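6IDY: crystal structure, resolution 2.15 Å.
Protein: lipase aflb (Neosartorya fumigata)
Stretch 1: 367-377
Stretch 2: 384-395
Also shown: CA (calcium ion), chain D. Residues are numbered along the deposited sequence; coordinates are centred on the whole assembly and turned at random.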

ATOM      1  N   ASN A 367       7.826  -6.757   7.740  1.00 22.23           N
ATOM      2  CA  ASN A 367       7.809  -7.095   9.165  1.00 22.09           C
ATOM      3  C   ASN A 367       7.458  -8.590   9.394  1.00 26.96           C
ATOM      4  O   ASN A 367       6.484  -9.073   8.812  1.00 26.07           O
ATOM      5  N   PRO A 368       8.228  -9.329  10.235  1.00 24.88           N
ATOM      6  CA  PRO A 368       7.938 -10.765  10.428  1.00 24.75           C
ATOM      7  C   PRO A 368       6.587 -11.072  11.060  1.00 27.34           C
ATOM      8  O   PRO A 368       5.976 -12.076  10.695  1.00 27.33           O
ATOM      9  N   LEU A 369       6.116 -10.212  11.983  1.00 23.09           N
ATOM     10  CA  LEU A 369       4.806 -10.365  12.618  1.00 23.19           C
ATOM     11  C   LEU A 369       3.696 -10.119  11.586  1.00 26.24           C
ATOM     12  O   LEU A 369       2.734 -10.886  11.549  1.00 25.29           O
ATOM     13  N   ALA A 370       3.869  -9.097  10.707  1.00 22.35           N
ATOM     14  CA  ALA A 370       2.908  -8.795   9.636  1.00 21.39           C
ATOM     15  C   ALA A 370       2.691 -10.032   8.749  1.00 23.87           C
ATOM     16  O   ALA A 370       1.547 -10.395   8.476  1.00 23.52           O
ATOM     17  N   TRP A 371       3.791 -10.702   8.361  1.00 20.81           N
ATOM     18  CA  TRP A 371       3.798 -11.927   7.551  1.00 21.21           C
ATOM     19  C   TRP A 371       3.162 -13.107   8.269  1.00 25.68           C
ATOM     20  O   TRP A 371       2.330 -13.790   7.675  1.00 25.79           O
ATOM     21  N   ALA A 372       3.532 -13.329   9.550  1.00 21.98           N
ATOM     22  CA  ALA A 372       2.988 -14.414  10.366  1.00 22.66           C
ATOM     23  C   ALA A 372       1.474 -14.237  10.555  1.00 27.53           C
ATOM     24  O   ALA A 372       0.737 -15.219  10.512  1.00 27.76           O
ATOM     25  N   LEU A 373       1.009 -12.978  10.691  1.00 23.15           N
ATOM     26  CA  LEU A 373      -0.416 -12.680  10.821  1.00 22.05           C
ATOM     27  C   LEU A 373      -1.147 -12.888   9.504  1.00 25.36           C
ATOM     28  O   LEU A 373      -2.272 -13.385   9.516  1.00 24.61           O
ATOM     29  N   ALA A 374      -0.505 -12.528   8.370  1.00 21.73           N
ATOM     30  CA  ALA A 374      -1.080 -12.716   7.036  1.00 21.66           C
ATOM     31  C   ALA A 374      -1.299 -14.215   6.767  1.00 25.36           C
ATOM     32  O   ALA A 374      -2.371 -14.597   6.316  1.00 25.24           O
ATOM     33  N   VAL A 375      -0.296 -15.053   7.097  1.00 22.54           N
ATOM     34  CA  VAL A 375      -0.301 -16.514   6.938  1.00 22.76           C
ATOM     35  C   VAL A 375      -1.383 -17.121   7.839  1.00 27.96           C
ATOM     36  O   VAL A 375      -2.191 -17.924   7.369  1.00 28.94           O
ATOM     37  N   ASP A 376      -1.428 -16.696   9.110  1.00 23.70           N
ATOM     38  CA  ASP A 376      -2.432 -17.159  10.066  1.00 23.37           C
ATOM     39  C   ASP A 376      -3.863 -16.781   9.626  1.00 27.75           C
ATOM     40  O   ASP A 376      -4.765 -17.609   9.760  1.00 29.22           O
ATOM     41  N   ALA A 377      -4.060 -15.559   9.084  1.00 22.67           N
ATOM     42  CA  ALA A 377      -5.360 -15.081   8.590  1.00 22.05           C
ATOM     43  C   ALA A 377      -5.872 -15.944   7.438  1.00 26.18           C
ATOM     44  O   ALA A 377      -7.050 -16.294   7.408  1.00 25.29           O
ATOM     45  N   GLY A 384      -6.420 -12.798  11.283  1.00 22.69           N
ATOM     46  CA  GLY A 384      -5.166 -13.248  11.876  1.00 22.46           C
ATOM     47  C   GLY A 384      -5.244 -13.071  13.377  1.00 25.36           C
ATOM     48  O   GLY A 384      -5.837 -12.102  13.845  1.00 24.15           O
ATOM     49  N   ASP A 385      -4.724 -14.032  14.139  1.00 22.26           N
ATOM     50  CA  ASP A 385      -4.788 -14.015  15.593  1.00 22.43           C
ATOM     51  C   ASP A 385      -3.389 -14.191  16.189  1.00 28.59           C
ATOM     52  O   ASP A 385      -2.813 -15.276  16.046  1.00 29.40           O
ATOM     53  N   PRO A 386      -2.836 -13.160  16.886  1.00 25.51           N
ATOM     54  CA  PRO A 386      -1.487 -13.308  17.466  1.00 25.89           C
ATOM     55  C   PRO A 386      -1.372 -14.391  18.545  1.00 31.10           C
ATOM     56  O   PRO A 386      -0.268 -14.907  18.770  1.00 29.94           O
ATOM     57  N   SER A 387      -2.508 -14.767  19.181  1.00 28.51           N
ATOM     58  CA  SER A 387      -2.534 -15.808  20.216  1.00 29.60           C
ATOM     59  C   SER A 387      -2.287 -17.217  19.640  1.00 35.15           C
ATOM     60  O   SER A 387      -1.957 -18.128  20.399  1.00 36.79           O
ATOM     61  N   ARG A 388      -2.428 -17.387  18.303  1.00 31.14           N
ATOM     62  CA  ARG A 388      -2.188 -18.662  17.609  1.00 31.04           C
ATOM     63  C   ARG A 388      -0.749 -18.757  17.119  1.00 35.78           C
ATOM     64  O   ARG A 388      -0.347 -19.789  16.581  1.00 37.37           O
ATOM     65  N   LEU A 389       0.028 -17.686  17.293  1.00 32.09           N
ATOM     66  CA  LEU A 389       1.417 -17.641  16.843  1.00 32.12           C
ATOM     67  C   LEU A 389       2.407 -17.905  17.967  1.00 35.12           C
ATOM     68  O   LEU A 389       2.130 -17.593  19.126  1.00 33.83           O
ATOM     69  N   ASP A 390       3.588 -18.432  17.608  1.00 31.77           N
ATOM     70  CA  ASP A 390       4.686 -18.618  18.549  1.00 31.69           C
ATOM     71  C   ASP A 390       5.384 -17.252  18.536  1.00 34.63           C
ATOM     72  O   ASP A 390       6.262 -17.013  17.703  1.00 34.07           O
ATOM     73  N   LEU A 391       4.926 -16.331  19.410  1.00 31.15           N
ATOM     74  CA  LEU A 391       5.428 -14.954  19.466  1.00 30.68           C
ATOM     75  C   LEU A 391       6.899 -14.837  19.859  1.00 36.25           C
ATOM     76  O   LEU A 391       7.541 -13.901  19.398  1.00 36.14           O
ATOM     77  N   ASP A 392       7.462 -15.785  20.629  1.00 34.39           N
ATOM     78  CA  ASP A 392       8.896 -15.741  20.969  1.00 35.22           C
ATOM     79  C   ASP A 392       9.756 -15.853  19.697  1.00 38.19           C
ATOM     80  O   ASP A 392      10.716 -15.097  19.536  1.00 38.14           O
ATOM     81  N   VAL A 393       9.369 -16.758  18.777  1.00 33.87           N
ATOM     82  CA  VAL A 393      10.054 -16.978  17.505  1.00 33.07           C
ATOM     83  C   VAL A 393       9.756 -15.805  16.546  1.00 36.74           C
ATOM     84  O   VAL A 393      10.689 -15.198  16.022  1.00 36.81           O
ATOM     85  N   VAL A 394       8.464 -15.482  16.338  1.00 31.49           N
ATOM     86  CA  VAL A 394       8.019 -14.421  15.429  1.00 29.64           C
ATOM     87  C   VAL A 394       8.591 -13.037  15.825  1.00 33.51           C
ATOM     88  O   VAL A 394       9.185 -12.368  14.973  1.00 32.12           O
ATOM     89  N   CYS A 395       8.445 -12.633  17.109  1.00 30.82           N
ATOM     90  CA  CYS A 395       8.937 -11.338  17.595  1.00 30.69           C
ATOM     91  C   CYS A 395      10.469 -11.245  17.625  1.00 33.68           C
ATOM     92  O   CYS A 395      11.001 -10.142  17.551  1.00 32.70           O
TER

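This is a mostly apolar contact of a helix against a loop, a 3-10 turn and the start of a second helix, fastened at one end by a carboxylate that serves both an arginine and a backbone amide. Helix 368-377 supplies one face, with Pro-368, Ala-372 and Asp-376 pointing toward the second stretch at four-residue spacing; Ala-370 and Ala-374 point away. Leu-369 and Leu-373 start sideways, but their ends come nearer.

Leu-389 is the central plug. It points toward the helix in the m, t rotamer, and its CD1 lies 3.8 Å from Ala-372 CB, 4.0 Å from Leu-373 CD2 and 4.1 Å from Leu-369 CD1. Leu-389 CD2 also reaches the helix backbone, 3.6 Å from Ala-372 O. Beside it Val-394, chi1 t, sets CG1 3.6 Å from Leu-369 CA and 3.8 Å from Ala-372 CB. Leu-369 (t, p) also brings CD1 to 3.9 Å from Leu-391 CD2, while Leu-373 (m, t) rests CD2 3.9 Å from Pro-386 CD.

Asp-376, chi1 t, carries the polar work. Arg-388 meets it side-on, NE donating to OD1 of Asp-376 at 2.9 Å and NH2 to its OD2 at 2.8 Å, a two-pronged salt bridge. The same Asp-376 OD2 accepts from Asp-385 N at 2.7 Å, so one side chain holds both the backbone at Asp-385 and the side chain of Arg-388. Gly-384 fits tightly here: its CA is 3.3 Å from Asp-376 OD2, and an ideal CB would clash with Leu-373 O at 2.6 Å.

Each stretch also has side-chain hydrogen bonds of its own. Asn-367 caps the helix, its OD1 accepting from Ala-370 N at 3.1 Å, and Asp-385 OD1 accepts from Ser-387 N at 3.1 Å. Next to the contact, Ala-377 O binds the calcium ion CA at 2.2 Å, alongside two waters and ligands from elsewhere in the structure.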

ATOM      1  CB  ASN A 367       6.874  -6.168   9.948  1.00 17.06           C
ATOM      2  CG  ASN A 367       6.878  -6.465  11.419  1.00 29.41           C
ATOM      3  OD1 ASN A 367       6.135  -7.319  11.899  1.00 23.97           O
ATOM      4  ND2 ASN A 367       7.744  -5.798  12.161  1.00 19.20           N
ATOM      5  CB  PRO A 368       9.105 -11.263  11.282  1.00 27.18           C
ATOM      6  CG  PRO A 368       9.672 -10.056  11.899  1.00 31.05           C
ATOM      7  CD  PRO A 368       9.437  -8.920  10.982  1.00 26.21           C
ATOM      8  CB  LEU A 369       4.654  -9.449  13.852  1.00 23.16           C
ATOM      9  CG  LEU A 369       3.294  -9.461  14.576  1.00 27.02           C
ATOM     10  CD1 LEU A 369       3.039 -10.791  15.305  1.00 27.75           C
ATOM     11  CD2 LEU A 369       3.158  -8.273  15.515  1.00 25.48           C
ATOM     12  CB  ALA A 370       3.398  -7.624   8.799  1.00 21.49           C
ATOM     13  CB  TRP A 371       5.225 -12.273   7.122  1.00 20.47           C
ATOM     14  CG  TRP A 371       5.642 -11.515   5.906  1.00 21.40           C
ATOM     15  CD1 TRP A 371       5.912 -10.177   5.821  1.00 23.75           C
ATOM     16  CD2 TRP A 371       5.760 -12.037   4.578  1.00 21.68           C
ATOM     17  NE1 TRP A 371       6.209  -9.838   4.523  1.00 23.32           N
ATOM     18  CE2 TRP A 371       6.139 -10.965   3.739  1.00 25.06           C
ATOM     19  CE3 TRP A 371       5.595 -13.318   4.013  1.00 23.56           C
ATOM     20  CZ2 TRP A 371       6.338 -11.129   2.361  1.00 24.30           C
ATOM     21  CZ3 TRP A 371       5.812 -13.482   2.650  1.00 24.90           C
ATOM     22  CH2 TRP A 371       6.164 -12.395   1.838  1.00 25.08           C
ATOM     23  CB  ALA A 372       3.698 -14.470  11.708  1.00 23.57           C
ATOM     24  CB  LEU A 373      -0.644 -11.259  11.353  1.00 21.19           C
ATOM     25  CG  LEU A 373      -0.373 -11.056  12.843  1.00 25.11           C
ATOM     26  CD1 LEU A 373      -0.133  -9.609  13.135  1.00 24.28           C
ATOM     27  CD2 LEU A 373      -1.490 -11.649  13.720  1.00 23.90           C
ATOM     28  CB  ALA A 374      -0.167 -12.111   5.977  1.00 22.30           C
ATOM     29  CB  VAL A 375       1.112 -17.120   7.181  1.00 25.73           C
ATOM     30  CG1 VAL A 375       1.078 -18.648   7.259  1.00 26.54           C
ATOM     31  CG2 VAL A 375       2.086 -16.665   6.108  1.00 25.00           C
ATOM     32  CB  ASP A 376      -2.115 -16.647  11.479  1.00 24.44           C
ATOM     33  CG  ASP A 376      -3.138 -17.067  12.502  1.00 30.13           C
ATOM     34  OD1 ASP A 376      -3.025 -18.201  13.024  1.00 30.87           O
ATOM     35  OD2 ASP A 376      -4.064 -16.282  12.758  1.00 29.71           O
ATOM     36  CB  ALA A 377      -5.250 -13.636   8.127  1.00 21.95           C
ATOM     37  CB  ASP A 385      -5.743 -15.122  16.088  1.00 24.36           C
ATOM     38  CG  ASP A 385      -6.133 -15.071  17.560  1.00 31.11           C
ATOM     39  OD1 ASP A 385      -5.436 -14.388  18.342  1.00 31.84           O
ATOM     40  OD2 ASP A 385      -7.130 -15.715  17.927  1.00 37.65           O
ATOM     41  CB  PRO A 386      -1.158 -11.913  18.006  1.00 27.10           C
ATOM     42  CG  PRO A 386      -2.458 -11.227  18.152  1.00 31.21           C
ATOM     43  CD  PRO A 386      -3.389 -11.808  17.130  1.00 26.76           C
ATOM     44  CB  SER A 387      -3.834 -15.756  21.016  1.00 32.39           C
ATOM     45  OG  SER A 387      -4.927 -16.286  20.288  1.00 40.49           O
ATOM     46  CB  ARG A 388      -3.139 -18.828  16.417  1.00 29.33           C
ATOM     47  CG  ARG A 388      -4.571 -19.201  16.782  1.00 33.86           C
ATOM     48  CD  ARG A 388      -5.330 -19.707  15.565  1.00 37.31           C
ATOM     49  NE  ARG A 388      -5.475 -18.677  14.529  1.00 34.88           N
ATOM     50  CZ  ARG A 388      -6.613 -18.058  14.230  1.00 41.18           C
ATOM     51  NH1 ARG A 388      -7.731 -18.360  14.876  1.00 31.48           N
ATOM     52  NH2 ARG A 388      -6.644 -17.140  13.277  1.00 24.46           N
ATOM     53  CB  LEU A 389       1.738 -16.271  16.198  1.00 31.33           C
ATOM     54  CG  LEU A 389       0.900 -15.813  14.996  1.00 35.36           C
ATOM     55  CD1 LEU A 389       1.255 -14.385  14.613  1.00 34.59           C
ATOM     56  CD2 LEU A 389       1.088 -16.732  13.795  1.00 37.93           C
ATOM     57  CB  ASP A 390       5.624 -19.746  18.068  1.00 33.92           C
ATOM     58  CG  ASP A 390       6.753 -20.122  19.019  1.00 42.84           C
ATOM     59  OD1 ASP A 390       7.016 -19.354  19.977  1.00 41.94           O
ATOM     60  OD2 ASP A 390       7.377 -21.183  18.806  1.00 51.10           O
ATOM     61  CB  LEU A 391       4.551 -14.032  20.331  1.00 30.13           C
ATOM     62  CG  LEU A 391       3.124 -13.761  19.815  1.00 33.91           C
ATOM     63  CD1 LEU A 391       2.364 -12.877  20.773  1.00 33.88           C
ATOM     64  CD2 LEU A 391       3.129 -13.122  18.425  1.00 34.38           C
ATOM     65  CB  ASP A 392       9.272 -16.845  21.977  1.00 38.91           C
ATOM     66  CG  ASP A 392       8.623 -16.702  23.345  1.00 54.22           C
ATOM     67  OD1 ASP A 392       8.591 -15.566  23.877  1.00 54.21           O
ATOM     68  OD2 ASP A 392       8.164 -17.731  23.894  1.00 63.75           O
ATOM     69  CB  VAL A 393       9.694 -18.363  16.890  1.00 36.83           C
ATOM     70  CG1 VAL A 393      10.281 -18.531  15.490  1.00 36.45           C
ATOM     71  CG2 VAL A 393      10.146 -19.507  17.798  1.00 37.76           C
ATOM     72  CB  VAL A 394       6.475 -14.425  15.268  1.00 32.31           C
ATOM     73  CG1 VAL A 394       5.987 -13.200  14.501  1.00 30.84           C
ATOM     74  CG2 VAL A 394       5.996 -15.710  14.587  1.00 32.02           C
ATOM     75  CB  CYS A 395       8.320 -10.960  18.941  1.00 31.22           C
ATOM     76  SG  CYS A 395       6.510 -10.812  18.919  1.00 34.41           S
TER
HETATM   77 CA    CA D 501      -9.253 -16.026   7.411  1.00 25.93          CA
HETATM   78  O   HOH W   1      -9.506 -17.842   5.938  1.00 27.62           O
HETATM   79  O   HOH W   2     -11.564 -15.675   6.858  1.00 26.23           O